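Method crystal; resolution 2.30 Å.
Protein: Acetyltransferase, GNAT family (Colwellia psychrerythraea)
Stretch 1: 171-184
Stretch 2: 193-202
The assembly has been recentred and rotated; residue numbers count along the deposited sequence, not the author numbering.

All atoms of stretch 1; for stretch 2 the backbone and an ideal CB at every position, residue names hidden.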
# COMPACT_ATOMS: atom_id res chain seq x y z
N GLN A 171 -0.94 2.36 3.17
CA GLN A 171 -0.13 1.65 2.16
C GLN A 171 0.00 2.46 0.89
O GLN A 171 1.08 2.58 0.33
CB GLN A 171 -0.71 0.27 1.82
CG GLN A 171 -0.66 -0.76 3.02
CD GLN A 171 0.74 -1.01 3.58
OE1 GLN A 171 1.70 -1.23 2.84
NE2 GLN A 171 0.83 -1.03 4.89
N TYR A 172 -1.08 3.04 0.43
CA TYR A 172 -1.05 3.77 -0.85
C TYR A 172 -0.10 4.96 -0.79
O TYR A 172 0.78 5.14 -1.64
CB TYR A 172 -2.43 4.24 -1.15
CG TYR A 172 -2.55 5.08 -2.37
CD1 TYR A 172 -2.71 4.50 -3.62
CD2 TYR A 172 -2.54 6.46 -2.28
CE1 TYR A 172 -2.79 5.30 -4.76
CE2 TYR A 172 -2.60 7.26 -3.39
CZ TYR A 172 -2.73 6.68 -4.62
OH TYR A 172 -2.84 7.47 -5.71
N TYR A 173 -0.22 5.71 0.30
CA TYR A 173 0.64 6.83 0.54
C TYR A 173 2.06 6.43 0.90
O TYR A 173 2.98 7.06 0.47
CB TYR A 173 0.03 7.76 1.58
CG TYR A 173 -1.04 8.71 1.10
CD1 TYR A 173 -1.10 9.18 -0.21
CD2 TYR A 173 -1.93 9.26 2.02
CE1 TYR A 173 -2.08 10.11 -0.60
CE2 TYR A 173 -2.91 10.22 1.65
CZ TYR A 173 -2.96 10.64 0.35
OH TYR A 173 -3.91 11.57 0.05
N GLY A 174 2.25 5.33 1.62
CA GLY A 174 3.62 4.86 1.91
C GLY A 174 4.38 4.58 0.63
O GLY A 174 5.55 4.96 0.43
N ASN A 175 3.71 3.92 -0.26
CA ASN A 175 4.26 3.64 -1.54
C ASN A 175 4.50 4.91 -2.36
O ASN A 175 5.54 5.05 -2.99
CB ASN A 175 3.34 2.69 -2.26
CG ASN A 175 3.92 2.20 -3.56
OD1 ASN A 175 3.36 2.45 -4.59
ND2 ASN A 175 5.04 1.47 -3.50
N LEU A 176 3.58 5.88 -2.34
CA LEU A 176 3.85 7.11 -3.12
C LEU A 176 5.07 7.87 -2.57
O LEU A 176 5.87 8.42 -3.33
CB LEU A 176 2.63 8.00 -3.14
CG LEU A 176 1.61 8.02 -4.30
CD1 LEU A 176 1.44 6.76 -5.12
CD2 LEU A 176 0.28 8.51 -3.77
N ILE A 177 5.23 7.87 -1.26
CA ILE A 177 6.32 8.55 -0.61
C ILE A 177 7.64 7.96 -1.10
O ILE A 177 8.55 8.72 -1.48
CB ILE A 177 6.19 8.41 0.90
CG1 ILE A 177 5.13 9.39 1.44
CG2 ILE A 177 7.57 8.61 1.58
CD1 ILE A 177 4.97 9.36 2.89
N GLU A 178 7.72 6.63 -1.16
CA GLU A 178 8.92 5.94 -1.64
C GLU A 178 9.18 6.23 -3.08
O GLU A 178 10.35 6.33 -3.50
CB GLU A 178 8.80 4.43 -1.50
CG GLU A 178 8.71 3.97 -0.01
CD GLU A 178 8.82 2.45 0.12
OE1 GLU A 178 9.74 1.88 -0.51
OE2 GLU A 178 8.01 1.86 0.87
N ARG A 179 8.11 6.42 -3.84
CA ARG A 179 8.27 6.74 -5.26
C ARG A 179 8.52 8.25 -5.45
O ARG A 179 8.72 8.68 -6.56
CB ARG A 179 7.04 6.33 -6.08
CG ARG A 179 6.76 4.83 -6.15
CD ARG A 179 5.36 4.50 -6.82
NE ARG A 179 5.25 4.93 -8.22
CZ ARG A 179 5.81 4.29 -9.26
NH1 ARG A 179 6.49 3.16 -9.09
NH2 ARG A 179 5.69 4.77 -10.49
N LYS A 180 8.51 9.03 -4.37
CA LYS A 180 8.58 10.51 -4.44
C LYS A 180 7.48 11.17 -5.31
O LYS A 180 7.72 12.11 -6.07
CB LYS A 180 10.00 10.90 -4.89
CG LYS A 180 11.11 10.11 -4.14
CD LYS A 180 12.47 10.81 -4.23
CE LYS A 180 13.65 9.95 -3.67
NZ LYS A 180 14.80 9.90 -4.66
N GLU A 181 6.26 10.67 -5.18
CA GLU A 181 5.15 11.19 -5.98
C GLU A 181 4.18 12.04 -5.20
O GLU A 181 3.20 12.56 -5.76
CB GLU A 181 4.43 10.04 -6.69
CG GLU A 181 5.30 9.38 -7.73
CD GLU A 181 4.68 8.13 -8.33
OE1 GLU A 181 3.72 7.60 -7.74
OE2 GLU A 181 5.17 7.65 -9.38
N LEU A 182 4.39 12.16 -3.89
CA LEU A 182 3.39 12.84 -3.06
C LEU A 182 3.93 14.17 -2.58
O LEU A 182 5.08 14.26 -2.18
CB LEU A 182 3.00 11.95 -1.87
CG LEU A 182 1.95 12.45 -0.83
CD1 LEU A 182 0.57 12.66 -1.42
CD2 LEU A 182 1.88 11.44 0.34
N PHE A 183 3.08 15.21 -2.61
CA PHE A 183 3.47 16.51 -2.11
C PHE A 183 2.39 17.12 -1.21
O PHE A 183 1.21 16.82 -1.32
CB PHE A 183 3.75 17.47 -3.27
CG PHE A 183 4.88 17.03 -4.16
CD1 PHE A 183 4.70 16.03 -5.09
CD2 PHE A 183 6.12 17.65 -4.10
CE1 PHE A 183 5.74 15.62 -5.90
CE2 PHE A 183 7.16 17.23 -4.93
CZ PHE A 183 6.95 16.22 -5.84
N GLY A 184 2.82 18.02 -0.34
CA GLY A 184 1.93 18.69 0.59
C GLY A 184 2.08 20.19 0.50
O GLY A 184 3.18 20.69 0.25
N UNK A 193 -3.43 21.13 1.33
CA UNK A 193 -3.75 20.25 0.23
C UNK A 193 -2.69 19.20 0.07
O UNK A 193 -1.57 19.41 0.49
CB UNK A 193 -3.92 21.04 -1.07
N UNK A 194 -3.03 18.11 -0.62
CA UNK A 194 -2.08 17.04 -0.95
C UNK A 194 -2.08 16.88 -2.45
O UNK A 194 -3.15 16.82 -3.03
CB UNK A 194 -2.44 15.72 -0.26
N UNK A 195 -0.92 16.72 -3.07
CA UNK A 195 -0.85 16.54 -4.50
C UNK A 195 -0.06 15.31 -4.84
O UNK A 195 0.92 14.98 -4.14
CB UNK A 195 -0.24 17.77 -5.17
N UNK A 196 -0.46 14.65 -5.93
CA UNK A 196 0.19 13.46 -6.47
C UNK A 196 0.63 13.69 -7.92
O UNK A 196 -0.14 14.18 -8.73
CB UNK A 196 -0.75 12.26 -6.39
N UNK A 197 1.88 13.35 -8.22
CA UNK A 197 2.42 13.41 -9.55
C UNK A 197 2.99 12.02 -9.86
O UNK A 197 4.17 11.76 -9.58
CB UNK A 197 3.48 14.51 -9.68
N UNK A 198 2.16 11.14 -10.42
CA UNK A 198 2.52 9.74 -10.48
C UNK A 198 3.07 9.35 -11.80
O UNK A 198 2.49 9.67 -12.83
CB UNK A 198 1.31 8.86 -10.15
N UNK A 199 4.14 8.60 -11.79
CA UNK A 199 4.71 8.10 -13.02
C UNK A 199 4.08 6.79 -13.30
O UNK A 199 3.59 6.15 -12.40
CB UNK A 199 6.23 7.98 -12.95
N UNK A 200 4.11 6.40 -14.56
CA UNK A 200 3.74 5.07 -14.99
C UNK A 200 4.98 4.19 -15.17
O UNK A 200 5.97 4.60 -15.80
CB UNK A 200 2.94 5.14 -16.29
N UNK A 201 4.93 2.98 -14.65
CA UNK A 201 6.09 2.10 -14.79
C UNK A 201 6.24 1.48 -16.20
O UNK A 201 7.35 1.12 -16.59
CB UNK A 201 5.99 0.98 -13.75
N UNK A 202 5.13 1.38 -16.95
CA UNK A 202 5.15 0.83 -18.30
C UNK A 202 4.08 1.48 -19.18
O UNK A 202 3.12 2.06 -18.70
CB UNK A 202 4.95 -0.69 -18.26

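Strand 182-184 of stretch 1 runs antiparallel to the strand that begins at position 193, and the helix 171-178 lies across one side of this pair, so each position is judged against both elements.

At 193 the CB points sideways and finds nothing of stretch 1 within 5.5 Å, which leaves the choice open. The deposited residue is Ala 193; its contribution is backbone, its O lying 3.6 Å from Gly 184 CA in a CA-H...O contact.

Position 194 pairs with Gly 184, and its CB points to the sheet face that carries the Leu 182 side chain, 4.4 Å from both Leu 182 CD1 and Tyr 173 OH. A small or modest apolar residue would suit it, as might a small hydroxyl. It is Ala 194, whose CB packs 4.5 Å from Leu 182 CD1.

Position 195 forms the hydrogen-bonded pair with Phe 183, donating N to Phe 183 O at 2.8 Å and accepting from Phe 183 N at its O at 2.7 Å. A CB here would share the face of the Phe 183 side chain, 4.2 Å from Phe 183 O, and the beta phi/psi of -127/147 do not demand glycine; small or beta-branched residues are also plausible. The deposited residue is Gly 195, which works through its backbone.

At 196 the CB turns to the Leu 182 face, 4.7 Å from Leu 176 CD2. Beyond it the Tyr 172 hydroxyl offers a polar end to a chain long enough to pass the leucines, so Glu or Gln would suit, while Leu or Met could use the apolar part. Glu 196 extends with chi1 m and chi2 t: its CG lies 4.2 Å from Leu 182 CD1, its CD 3.7 Å from Leu 176 CD2, and its OE1 accepts a hydrogen bond from Tyr 172 OH at 2.6 Å. The carboxylate also reaches the edge of the Tyr 173 ring, with OE2 3.4 Å from CE1.

Position 197 donates its N to Glu 181 O at 2.9 Å. Its CB, 4.5 Å from Phe 183 CE1, favours a small or medium apolar residue such as Val, Ala or Cys. Cys 197 places its CB against that ring, and its O accepts from a water that also donates weakly to Lys 180 O.

The CB of 198 stands 3.6 Å from Glu 181 OE1, inviting a basic or polar residue. Arg 198 instead bridges within its own strand, NH1 to Glu 196 OE1 at 2.5 Å, holding the carboxylate that Tyr 172 binds.

At 199 the backbone N donates to Glu 181 OE2 at 2.8 Å, whatever the side chain; many would fit, and Leu 199 is found.

The CB of 200 points away and has nothing of stretch 1 within 5.5 Å, so polar and apolar residues are equally possible; it is Phe 200, which makes no contact with stretch 1.

At 201 the nearby Arg 179 guanidinium calls for an acid, Asp or Glu. Asp 201 answers with a salt bridge, its OD1 2.9 Å from Arg 179 NH2.

At 202 no atom of stretch 1 lies within 5.5 Å of the CB, so stretch 1 sets no preference; the deposited residue is Gln 202, which makes no contact with it.

Stretch 2 (193-202) AAGECRLFDQ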
# COMPACT_ATOMS: atom_id res chain seq x y z
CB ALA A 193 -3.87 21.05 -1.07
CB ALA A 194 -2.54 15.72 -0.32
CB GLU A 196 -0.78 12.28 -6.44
CG GLU A 196 -1.40 12.06 -5.07
CD GLU A 196 -2.31 10.82 -4.95
OE1 GLU A 196 -2.42 10.01 -5.91
OE2 GLU A 196 -2.92 10.66 -3.88
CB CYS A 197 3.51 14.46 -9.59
SG CYS A 197 4.27 14.72 -11.21
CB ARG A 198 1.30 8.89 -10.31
CG ARG A 198 0.47 9.09 -9.02
CD ARG A 198 -0.87 8.34 -9.25
NE ARG A 198 -1.87 9.03 -8.51
CZ ARG A 198 -2.96 9.63 -8.98
NH1 ARG A 198 -3.73 10.25 -8.08
NH2 ARG A 198 -3.33 9.55 -10.24
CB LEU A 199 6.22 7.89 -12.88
CG LEU A 199 7.00 9.17 -13.14
CD1 LEU A 199 6.48 10.32 -12.30
CD2 LEU A 199 8.54 8.91 -12.90
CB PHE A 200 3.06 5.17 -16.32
CG PHE A 200 1.74 5.84 -16.24
CD1 PHE A 200 0.60 5.10 -15.97
CD2 PHE A 200 1.63 7.20 -16.46
CE1 PHE A 200 -0.64 5.72 -15.93
CE2 PHE A 200 0.40 7.84 -16.39
CZ PHE A 200 -0.74 7.10 -16.14
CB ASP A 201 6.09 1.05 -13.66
CG ASP A 201 6.41 1.67 -12.29
OD1 ASP A 201 6.90 2.83 -12.20
OD2 ASP A 201 6.15 0.99 -11.29
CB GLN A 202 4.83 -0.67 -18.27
CG GLN A 202 4.82 -1.27 -16.87
CD GLN A 202 3.74 -2.33 -16.67
OE1 GLN A 202 2.73 -2.08 -15.99
NE2 GLN A 202 3.95 -3.53 -17.27
O HOH W 1 6.96 12.80 -9.33
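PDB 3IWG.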